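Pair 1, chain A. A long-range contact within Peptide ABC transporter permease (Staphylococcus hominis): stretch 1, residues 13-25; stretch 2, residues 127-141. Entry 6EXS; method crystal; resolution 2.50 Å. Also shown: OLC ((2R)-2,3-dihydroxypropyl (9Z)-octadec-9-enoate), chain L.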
# COMPACT_ATOMS: atom_id res chain seq x y z
N GLY A 13 -28.02 -3.81 1.33
CA GLY A 13 -28.40 -4.52 0.11
C GLY A 13 -27.36 -5.49 -0.43
O GLY A 13 -27.51 -5.99 -1.55
N HIS A 14 -26.29 -5.76 0.35
CA HIS A 14 -25.18 -6.67 0.01
C HIS A 14 -25.13 -7.88 0.98
O HIS A 14 -25.69 -7.76 2.07
CB HIS A 14 -23.84 -5.90 0.03
CG HIS A 14 -23.73 -4.89 -1.06
ND1 HIS A 14 -23.17 -5.20 -2.28
CD2 HIS A 14 -24.24 -3.63 -1.12
CE1 HIS A 14 -23.29 -4.11 -3.02
NE2 HIS A 14 -23.94 -3.14 -2.37
N PRO A 15 -24.47 -9.03 0.64
CA PRO A 15 -24.41 -10.16 1.59
C PRO A 15 -23.93 -9.75 2.98
O PRO A 15 -23.00 -8.93 3.06
CB PRO A 15 -23.40 -11.11 0.92
CG PRO A 15 -23.57 -10.84 -0.54
CD PRO A 15 -23.77 -9.36 -0.63
N ARG A 16 -24.57 -10.27 4.06
CA ARG A 16 -24.25 -9.90 5.47
C ARG A 16 -22.77 -10.02 5.83
O ARG A 16 -22.27 -9.28 6.68
CB ARG A 16 -25.11 -10.69 6.47
CG ARG A 16 -25.49 -9.86 7.69
CD ARG A 16 -26.33 -10.62 8.70
NE ARG A 16 -27.55 -11.16 8.09
CZ ARG A 16 -28.69 -10.49 7.96
NH1 ARG A 16 -28.79 -9.25 8.43
NH2 ARG A 16 -29.74 -11.05 7.38
N GLY A 17 -22.08 -10.94 5.13
CA GLY A 17 -20.65 -11.17 5.25
C GLY A 17 -19.81 -9.96 4.88
O GLY A 17 -18.68 -9.85 5.36
N LEU A 18 -20.34 -9.04 4.02
CA LEU A 18 -19.64 -7.80 3.67
C LEU A 18 -19.56 -6.91 4.93
O LEU A 18 -18.53 -6.27 5.14
CB LEU A 18 -20.30 -7.03 2.49
CG LEU A 18 -19.58 -5.73 2.05
CD1 LEU A 18 -18.24 -6.02 1.39
CD2 LEU A 18 -20.43 -4.91 1.12
N GLY A 19 -20.61 -6.93 5.75
CA GLY A 19 -20.68 -6.20 7.02
C GLY A 19 -19.64 -6.66 8.01
O GLY A 19 -18.95 -5.85 8.62
N VAL A 20 -19.49 -8.00 8.13
CA VAL A 20 -18.52 -8.64 9.01
C VAL A 20 -17.12 -8.22 8.58
O VAL A 20 -16.37 -7.72 9.41
CB VAL A 20 -18.70 -10.18 9.07
CG1 VAL A 20 -17.63 -10.85 9.95
CG2 VAL A 20 -20.09 -10.54 9.58
N LEU A 21 -16.80 -8.33 7.26
CA LEU A 21 -15.48 -8.02 6.70
C LEU A 21 -15.17 -6.53 6.62
O LEU A 21 -13.98 -6.16 6.65
CB LEU A 21 -15.25 -8.72 5.36
CG LEU A 21 -15.33 -10.26 5.45
CD1 LEU A 21 -15.14 -10.89 4.12
CD2 LEU A 21 -14.36 -10.84 6.48
N PHE A 22 -16.21 -5.67 6.58
CA PHE A 22 -16.04 -4.21 6.60
C PHE A 22 -15.50 -3.81 7.98
O PHE A 22 -14.53 -3.07 8.05
CB PHE A 22 -17.37 -3.49 6.27
CG PHE A 22 -17.29 -1.97 6.23
CD1 PHE A 22 -17.27 -1.23 7.41
CD2 PHE A 22 -17.29 -1.29 5.02
CE1 PHE A 22 -17.21 0.17 7.37
CE2 PHE A 22 -17.25 0.10 4.98
CZ PHE A 22 -17.20 0.82 6.16
N PHE A 23 -16.12 -4.34 9.08
CA PHE A 23 -15.72 -4.07 10.47
C PHE A 23 -14.30 -4.60 10.73
O PHE A 23 -13.51 -3.92 11.37
CB PHE A 23 -16.71 -4.72 11.45
CG PHE A 23 -16.57 -4.37 12.92
CD1 PHE A 23 -15.62 -5.00 13.72
CD2 PHE A 23 -17.45 -3.47 13.52
CE1 PHE A 23 -15.55 -4.73 15.09
CE2 PHE A 23 -17.37 -3.20 14.89
CZ PHE A 23 -16.42 -3.83 15.67
N VAL A 24 -14.00 -5.82 10.22
CA VAL A 24 -12.68 -6.46 10.36
C VAL A 24 -11.61 -5.64 9.62
O VAL A 24 -10.59 -5.31 10.22
CB VAL A 24 -12.73 -7.95 9.90
CG1 VAL A 24 -11.33 -8.55 9.79
CG2 VAL A 24 -13.61 -8.79 10.81
N GLU A 25 -11.86 -5.30 8.33
CA GLU A 25 -10.93 -4.49 7.53
C GLU A 25 -10.73 -3.10 8.12
O GLU A 25 -9.60 -2.64 8.22
CB GLU A 25 -11.38 -4.42 6.06
CG GLU A 25 -10.41 -3.70 5.12
CD GLU A 25 -9.14 -4.42 4.73
OE1 GLU A 25 -8.46 -3.91 3.81
OE2 GLU A 25 -8.84 -5.50 5.29
N LEU A 127 -0.55 -12.54 4.09
CA LEU A 127 -1.55 -13.60 4.30
C LEU A 127 -2.98 -13.06 4.36
O LEU A 127 -3.89 -13.68 3.80
CB LEU A 127 -1.24 -14.39 5.59
CG LEU A 127 -0.11 -15.41 5.54
CD1 LEU A 127 0.20 -15.92 6.93
CD2 LEU A 127 -0.46 -16.60 4.65
N MET A 128 -3.19 -11.94 5.05
CA MET A 128 -4.51 -11.37 5.21
C MET A 128 -4.97 -10.52 4.04
O MET A 128 -6.10 -10.71 3.58
CB MET A 128 -4.60 -10.57 6.53
CG MET A 128 -6.02 -10.31 6.97
SD MET A 128 -6.06 -9.21 8.39
CE MET A 128 -7.77 -8.74 8.39
N LYS A 129 -4.14 -9.54 3.58
CA LYS A 129 -4.50 -8.56 2.54
C LYS A 129 -5.12 -9.14 1.25
O LYS A 129 -6.25 -8.76 0.97
CB LYS A 129 -3.33 -7.65 2.17
CG LYS A 129 -3.61 -6.19 2.39
CD LYS A 129 -2.51 -5.60 3.23
CE LYS A 129 -2.43 -4.13 2.99
NZ LYS A 129 -1.52 -3.48 3.96
N PRO A 130 -4.46 -10.02 0.45
CA PRO A 130 -5.10 -10.46 -0.79
C PRO A 130 -6.28 -11.41 -0.58
O PRO A 130 -7.17 -11.49 -1.43
CB PRO A 130 -3.96 -11.13 -1.55
CG PRO A 130 -3.06 -11.64 -0.50
CD PRO A 130 -3.10 -10.61 0.57
N ASN A 131 -6.29 -12.10 0.57
CA ASN A 131 -7.24 -13.15 0.90
C ASN A 131 -8.58 -12.64 1.41
O ASN A 131 -9.60 -13.23 1.03
CB ASN A 131 -6.59 -14.15 1.81
CG ASN A 131 -5.55 -14.91 1.01
OD1 ASN A 131 -5.76 -15.22 -0.18
ND2 ASN A 131 -4.38 -15.11 1.56
N ILE A 132 -8.60 -11.53 2.18
CA ILE A 132 -9.85 -10.89 2.64
C ILE A 132 -10.62 -10.35 1.41
O ILE A 132 -11.85 -10.48 1.37
CB ILE A 132 -9.62 -9.81 3.76
CG1 ILE A 132 -10.97 -9.27 4.31
CG2 ILE A 132 -8.70 -8.68 3.30
CD1 ILE A 132 -10.99 -8.87 5.79
N SER A 133 -9.88 -9.81 0.41
CA SER A 133 -10.40 -9.22 -0.83
C SER A 133 -11.08 -10.29 -1.66
O SER A 133 -12.17 -10.06 -2.20
CB SER A 133 -9.26 -8.59 -1.63
OG SER A 133 -9.50 -7.21 -1.84
N ASN A 134 -10.44 -11.46 -1.74
CA ASN A 134 -10.91 -12.63 -2.44
C ASN A 134 -12.24 -13.12 -1.86
O ASN A 134 -13.19 -13.36 -2.63
CB ASN A 134 -9.84 -13.71 -2.36
CG ASN A 134 -10.05 -14.83 -3.33
OD1 ASN A 134 -10.94 -15.67 -3.15
ND2 ASN A 134 -9.25 -14.87 -4.37
N ILE A 135 -12.33 -13.24 -0.51
CA ILE A 135 -13.55 -13.67 0.22
C ILE A 135 -14.73 -12.76 -0.14
O ILE A 135 -15.79 -13.28 -0.48
CB ILE A 135 -13.31 -13.81 1.75
CG1 ILE A 135 -12.33 -14.98 2.05
CG2 ILE A 135 -14.63 -14.01 2.51
CD1 ILE A 135 -11.61 -14.90 3.41
N VAL A 136 -14.51 -11.43 -0.11
CA VAL A 136 -15.49 -10.37 -0.44
C VAL A 136 -16.15 -10.64 -1.82
O VAL A 136 -17.37 -10.69 -1.91
CB VAL A 136 -14.86 -8.96 -0.35
CG1 VAL A 136 -15.76 -7.90 -0.97
CG2 VAL A 136 -14.52 -8.60 1.09
N GLY A 137 -15.32 -10.84 -2.85
CA GLY A 137 -15.80 -11.14 -4.20
C GLY A 137 -16.50 -12.48 -4.35
O GLY A 137 -17.41 -12.61 -5.17
N ARG A 138 -16.10 -13.49 -3.53
CA ARG A 138 -16.68 -14.84 -3.58
C ARG A 138 -18.02 -14.97 -2.79
O ARG A 138 -18.64 -16.03 -2.78
CB ARG A 138 -15.65 -15.91 -3.17
CG ARG A 138 -14.55 -16.09 -4.23
CD ARG A 138 -14.24 -17.53 -4.56
NE ARG A 138 -12.80 -17.81 -4.46
CZ ARG A 138 -11.93 -17.71 -5.46
NH1 ARG A 138 -12.34 -17.32 -6.66
NH2 ARG A 138 -10.64 -17.98 -5.26
N LEU A 139 -18.48 -13.84 -2.22
CA LEU A 139 -19.76 -13.71 -1.51
C LEU A 139 -20.88 -13.48 -2.53
O LEU A 139 -22.05 -13.64 -2.18
CB LEU A 139 -19.74 -12.50 -0.55
CG LEU A 139 -18.84 -12.50 0.68
CD1 LEU A 139 -19.04 -11.23 1.46
CD2 LEU A 139 -19.10 -13.70 1.57
N TYR A 140 -20.52 -13.05 -3.76
CA TYR A 140 -21.45 -12.75 -4.86
C TYR A 140 -21.52 -13.87 -5.90
O TYR A 140 -20.48 -14.27 -6.42
CB TYR A 140 -21.06 -11.43 -5.57
CG TYR A 140 -21.07 -10.22 -4.67
CD1 TYR A 140 -19.94 -9.86 -3.93
CD2 TYR A 140 -22.21 -9.42 -4.54
CE1 TYR A 140 -19.95 -8.78 -3.06
CE2 TYR A 140 -22.22 -8.32 -3.69
CZ TYR A 140 -21.09 -8.01 -2.95
OH TYR A 140 -21.09 -6.92 -2.11
N PRO A 141 -22.73 -14.32 -6.30
CA PRO A 141 -22.83 -15.34 -7.37
C PRO A 141 -22.21 -14.88 -8.69
O PRO A 141 -21.95 -13.69 -8.86
CB PRO A 141 -24.34 -15.58 -7.49
CG PRO A 141 -24.91 -15.11 -6.20
CD PRO A 141 -24.07 -13.95 -5.80
C24 OLC L . -24.09 2.25 1.68
C5 OLC L . -20.54 3.68 9.11
C4 OLC L . -21.17 3.16 7.84
C3 OLC L . -20.45 1.96 7.26
C2 OLC L . -21.15 1.34 6.05
C21 OLC L . -22.39 3.32 3.18
C1 OLC L . -21.06 2.15 4.79
C22 OLC L . -22.63 2.56 1.90
O19 OLC L . -20.03 2.58 4.33
O25 OLC L . -24.31 1.70 0.39
O23 OLC L . -22.13 3.34 0.81
O20 OLC L . -22.27 2.33 4.24

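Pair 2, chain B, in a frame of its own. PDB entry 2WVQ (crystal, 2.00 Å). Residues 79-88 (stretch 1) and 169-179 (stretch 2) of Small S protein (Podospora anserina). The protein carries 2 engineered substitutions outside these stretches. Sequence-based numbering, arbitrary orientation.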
# COMPACT_ATOMS: atom_id res chain seq x y z
N LYS B 79 19.27 -6.75 14.87
CA LYS B 79 17.85 -6.97 14.60
C LYS B 79 17.16 -5.63 14.35
O LYS B 79 16.48 -5.48 13.34
CB LYS B 79 17.16 -7.75 15.73
CG LYS B 79 17.36 -9.29 15.71
CD LYS B 79 16.05 -10.02 16.03
CE LYS B 79 16.23 -11.52 16.17
NZ LYS B 79 16.49 -12.25 14.88
N SER B 80 17.37 -4.65 15.24
CA SER B 80 16.71 -3.36 15.14
C SER B 80 17.04 -2.60 13.85
O SER B 80 16.18 -1.92 13.28
CB SER B 80 16.94 -2.51 16.39
OG SER B 80 16.39 -3.16 17.54
N VAL B 81 18.26 -2.75 13.37
CA VAL B 81 18.73 -2.02 12.19
C VAL B 81 18.23 -2.74 10.92
O VAL B 81 17.88 -2.08 9.95
CB VAL B 81 20.31 -1.79 12.20
CG1 VAL B 81 20.80 -1.03 10.95
CG2 VAL B 81 20.74 -1.01 13.45
N GLN B 82 18.20 -4.08 10.94
CA GLN B 82 17.53 -4.90 9.89
C GLN B 82 16.05 -4.55 9.75
O GLN B 82 15.51 -4.52 8.64
CB GLN B 82 17.68 -6.40 10.18
CG GLN B 82 19.11 -6.94 10.13
CD GLN B 82 19.20 -8.44 10.39
OE1 GLN B 82 20.21 -9.06 10.06
NE2 GLN B 82 18.17 -9.03 10.99
N LEU B 83 15.41 -4.30 10.89
CA LEU B 83 14.02 -3.90 10.97
C LEU B 83 13.79 -2.53 10.37
O LEU B 83 12.85 -2.37 9.55
CB LEU B 83 13.51 -3.98 12.41
CG LEU B 83 12.96 -5.24 13.07
CD1 LEU B 83 13.87 -6.44 13.01
CD2 LEU B 83 12.60 -4.98 14.52
N ALA B 84 14.66 -1.55 10.72
CA ALA B 84 14.59 -0.21 10.13
C ALA B 84 14.81 -0.19 8.61
O ALA B 84 14.18 0.58 7.92
CB ALA B 84 15.58 0.78 10.81
N LYS B 85 15.73 -1.02 8.13
CA LYS B 85 16.00 -1.13 6.70
C LYS B 85 14.77 -1.63 5.91
O LYS B 85 14.42 -1.08 4.88
CB LYS B 85 17.17 -2.09 6.49
CG LYS B 85 17.63 -2.15 5.04
CD LYS B 85 18.88 -2.96 4.88
CE LYS B 85 19.42 -2.80 3.45
NZ LYS B 85 19.02 -3.99 2.65
N SER B 86 14.13 -2.69 6.41
CA SER B 86 12.88 -3.15 5.84
C SER B 86 11.79 -2.08 5.86
O SER B 86 11.11 -1.90 4.86
CB SER B 86 12.41 -4.39 6.57
OG SER B 86 11.33 -4.97 5.88
N ILE B 87 11.66 -1.34 6.96
CA ILE B 87 10.58 -0.35 7.11
C ILE B 87 10.74 0.79 6.12
O ILE B 87 9.80 1.25 5.47
CB ILE B 87 10.50 0.22 8.55
CG1 ILE B 87 9.85 -0.79 9.49
CG2 ILE B 87 9.66 1.50 8.55
CD1 ILE B 87 10.30 -0.68 10.95
N VAL B 88 11.98 1.25 6.01
CA VAL B 88 12.35 2.32 5.12
C VAL B 88 12.19 1.87 3.61
O VAL B 88 11.70 2.64 2.78
CB VAL B 88 13.76 2.76 5.66
CG1 VAL B 88 14.96 2.40 4.78
CG2 VAL B 88 13.69 4.11 6.44
N ARG B 169 2.12 4.74 10.95
CA ARG B 169 2.32 3.36 11.41
C ARG B 169 3.76 2.86 11.22
O ARG B 169 4.29 2.19 12.09
CB ARG B 169 1.30 2.38 10.78
CG ARG B 169 -0.19 2.69 11.07
CD ARG B 169 -0.41 3.39 12.41
NE ARG B 169 -1.33 4.52 12.24
CZ ARG B 169 -1.33 5.64 12.96
NH1 ARG B 169 -0.44 5.83 13.93
NH2 ARG B 169 -2.24 6.58 12.70
N PHE B 170 4.39 3.23 10.12
CA PHE B 170 5.77 2.83 9.90
C PHE B 170 6.73 3.51 10.90
O PHE B 170 7.68 2.87 11.33
CB PHE B 170 6.22 3.08 8.46
CG PHE B 170 5.70 2.06 7.45
CD1 PHE B 170 5.15 2.49 6.23
CD2 PHE B 170 5.79 0.69 7.69
CE1 PHE B 170 4.72 1.56 5.27
CE2 PHE B 170 5.34 -0.23 6.74
CZ PHE B 170 4.80 0.21 5.53
N VAL B 171 6.47 4.77 11.26
CA VAL B 171 7.30 5.51 12.22
C VAL B 171 7.01 5.00 13.64
O VAL B 171 7.92 5.02 14.48
CB VAL B 171 7.23 7.09 12.05
CG1 VAL B 171 8.12 7.81 13.08
CG2 VAL B 171 7.65 7.54 10.67
N ASP B 172 5.79 4.50 13.90
CA ASP B 172 5.49 3.74 15.14
C ASP B 172 6.42 2.54 15.26
O ASP B 172 7.02 2.32 16.33
CB ASP B 172 4.05 3.22 15.20
CG ASP B 172 3.00 4.32 15.39
OD1 ASP B 172 1.79 4.02 15.23
OD2 ASP B 172 3.38 5.47 15.68
N GLU B 173 6.52 1.75 14.19
CA GLU B 173 7.40 0.57 14.12
C GLU B 173 8.89 0.93 14.34
O GLU B 173 9.59 0.24 15.10
CB GLU B 173 7.22 -0.14 12.78
CG GLU B 173 6.23 -1.30 12.78
CD GLU B 173 6.34 -2.17 11.51
OE1 GLU B 173 6.82 -3.33 11.60
OE2 GLU B 173 5.94 -1.68 10.42
N LEU B 174 9.33 1.99 13.68
CA LEU B 174 10.71 2.54 13.78
C LEU B 174 11.06 3.00 15.18
O LEU B 174 12.18 2.74 15.67
CB LEU B 174 10.86 3.73 12.84
CG LEU B 174 11.69 3.78 11.56
CD1 LEU B 174 12.14 2.43 11.02
CD2 LEU B 174 11.03 4.63 10.48
N GLU B 175 10.14 3.73 15.81
CA GLU B 175 10.31 4.19 17.18
C GLU B 175 10.29 3.05 18.21
O GLU B 175 10.92 3.15 19.25
CB GLU B 175 9.26 5.26 17.53
CG GLU B 175 9.48 6.64 16.89
CD GLU B 175 8.27 7.56 17.05
OE1 GLU B 175 8.16 8.59 16.34
OE2 GLU B 175 7.41 7.25 17.89
N LYS B 176 9.57 1.96 17.90
CA LYS B 176 9.51 0.77 18.75
C LYS B 176 10.86 0.02 18.79
O LYS B 176 11.21 -0.58 19.81
CB LYS B 176 8.38 -0.18 18.27
CG LYS B 176 7.62 -0.95 19.36
CD LYS B 176 8.33 -2.28 19.75
CE LYS B 176 7.80 -2.89 21.04
NZ LYS B 176 6.35 -3.29 20.94
N ALA B 177 11.61 0.05 17.69
CA ALA B 177 12.84 -0.74 17.58
C ALA B 177 14.08 -0.08 18.22
O ALA B 177 15.15 -0.68 18.27
CB ALA B 177 13.11 -1.10 16.12
N PHE B 178 13.92 1.16 18.70
CA PHE B 178 15.03 1.94 19.25
C PHE B 178 14.64 2.66 20.56
O PHE B 178 13.48 3.06 20.71
CB PHE B 178 15.59 2.90 18.19
CG PHE B 178 16.17 2.20 16.99
CD1 PHE B 178 15.36 1.79 15.92
CD2 PHE B 178 17.53 1.91 16.93
CE1 PHE B 178 15.92 1.12 14.83
CE2 PHE B 178 18.08 1.26 15.84
CZ PHE B 178 17.26 0.85 14.80
N PRO B 179 15.60 2.79 21.51
CA PRO B 179 15.29 3.36 22.83
C PRO B 179 15.15 4.90 22.86
O PRO B 179 15.86 5.57 23.63
CB PRO B 179 16.50 2.92 23.67
CG PRO B 179 17.62 2.97 22.70
CD PRO B 179 17.02 2.41 21.42

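Both pairs set two helices side by side, running in nearly opposite directions. The angle between their N-to-C directions is 161° in pair 1 and 168° in pair 2. The axes approach to 10.2 Å and 9.7 Å. Fourteen central residues superpose with an RMSD of 0.6 Å. In each pair the second stretch leaves its helix and places an aromatic residue, Tyr A140 or Phe B178, against the first stretch.

The central matches are Leu A21 with Ile B87 and Val A136 with Leu B174. Leu A21 and Ile B87 each point toward the partner helix and bury the largest area in their stretch. Leu A21 CD1 lies 3.5 Å from Ile A135 CG2 and 3.8 Å from Val A136 CG2. Its CD2 is 4.0 Å from Ile A132 CD1. Ile B87 meets the matching three positions, which hold different residues. Its CD1 is 3.6 Å from Leu B174 CD1 and 3.6 Å from Glu B173 CB, so even the glutamate offers carbon here. Its CG2 is 3.8 Å from Phe B170 CB.

The next turn shows an exchange of bulk. Leu A18 matches Ala B84, and Val A136 matches Leu B174. In pair 1 the larger residue is on the first helix, with Leu A18 CD1 3.9 Å from Val A136 CG1. In pair 2 it is on the second, with Leu B174 CD1 3.8 Å from Ala B84 CB.

Gly A17 matches Leu B83, and Leu A139 matches Ala B177. In pair 1 the leucine lies against glycine backbone: Leu A139 CD1 is 3.7 Å from Gly A17 C. An ideal CB on Gly A17 would sit a tight 3.3 Å from Leu A139 CD2. In pair 2 the smaller alanine faces a leucine, with Leu B83 CD2 4.2 Å from Ala B177 CB.

The aromatic residues match, but their polar surroundings differ. Tyr A140 OH and His A14 ND1 form a hydrogen bond of 2.7 Å; either could be the donor. The two rings meet rim to rim. Pro A15 covers one face of the tyrosine ring, and its CD is 3.6 Å from Tyr A140 CE2. Phe B178 has no hydroxyl. Ser B80 CB lies over one face of its ring in a CH-pi contact, 4.1 Å from the Phe B178 ring centroid. The hydrogen bond of pair 2 instead runs to backbone, from Ser B80 OG to Ala B177 O at 2.9 Å.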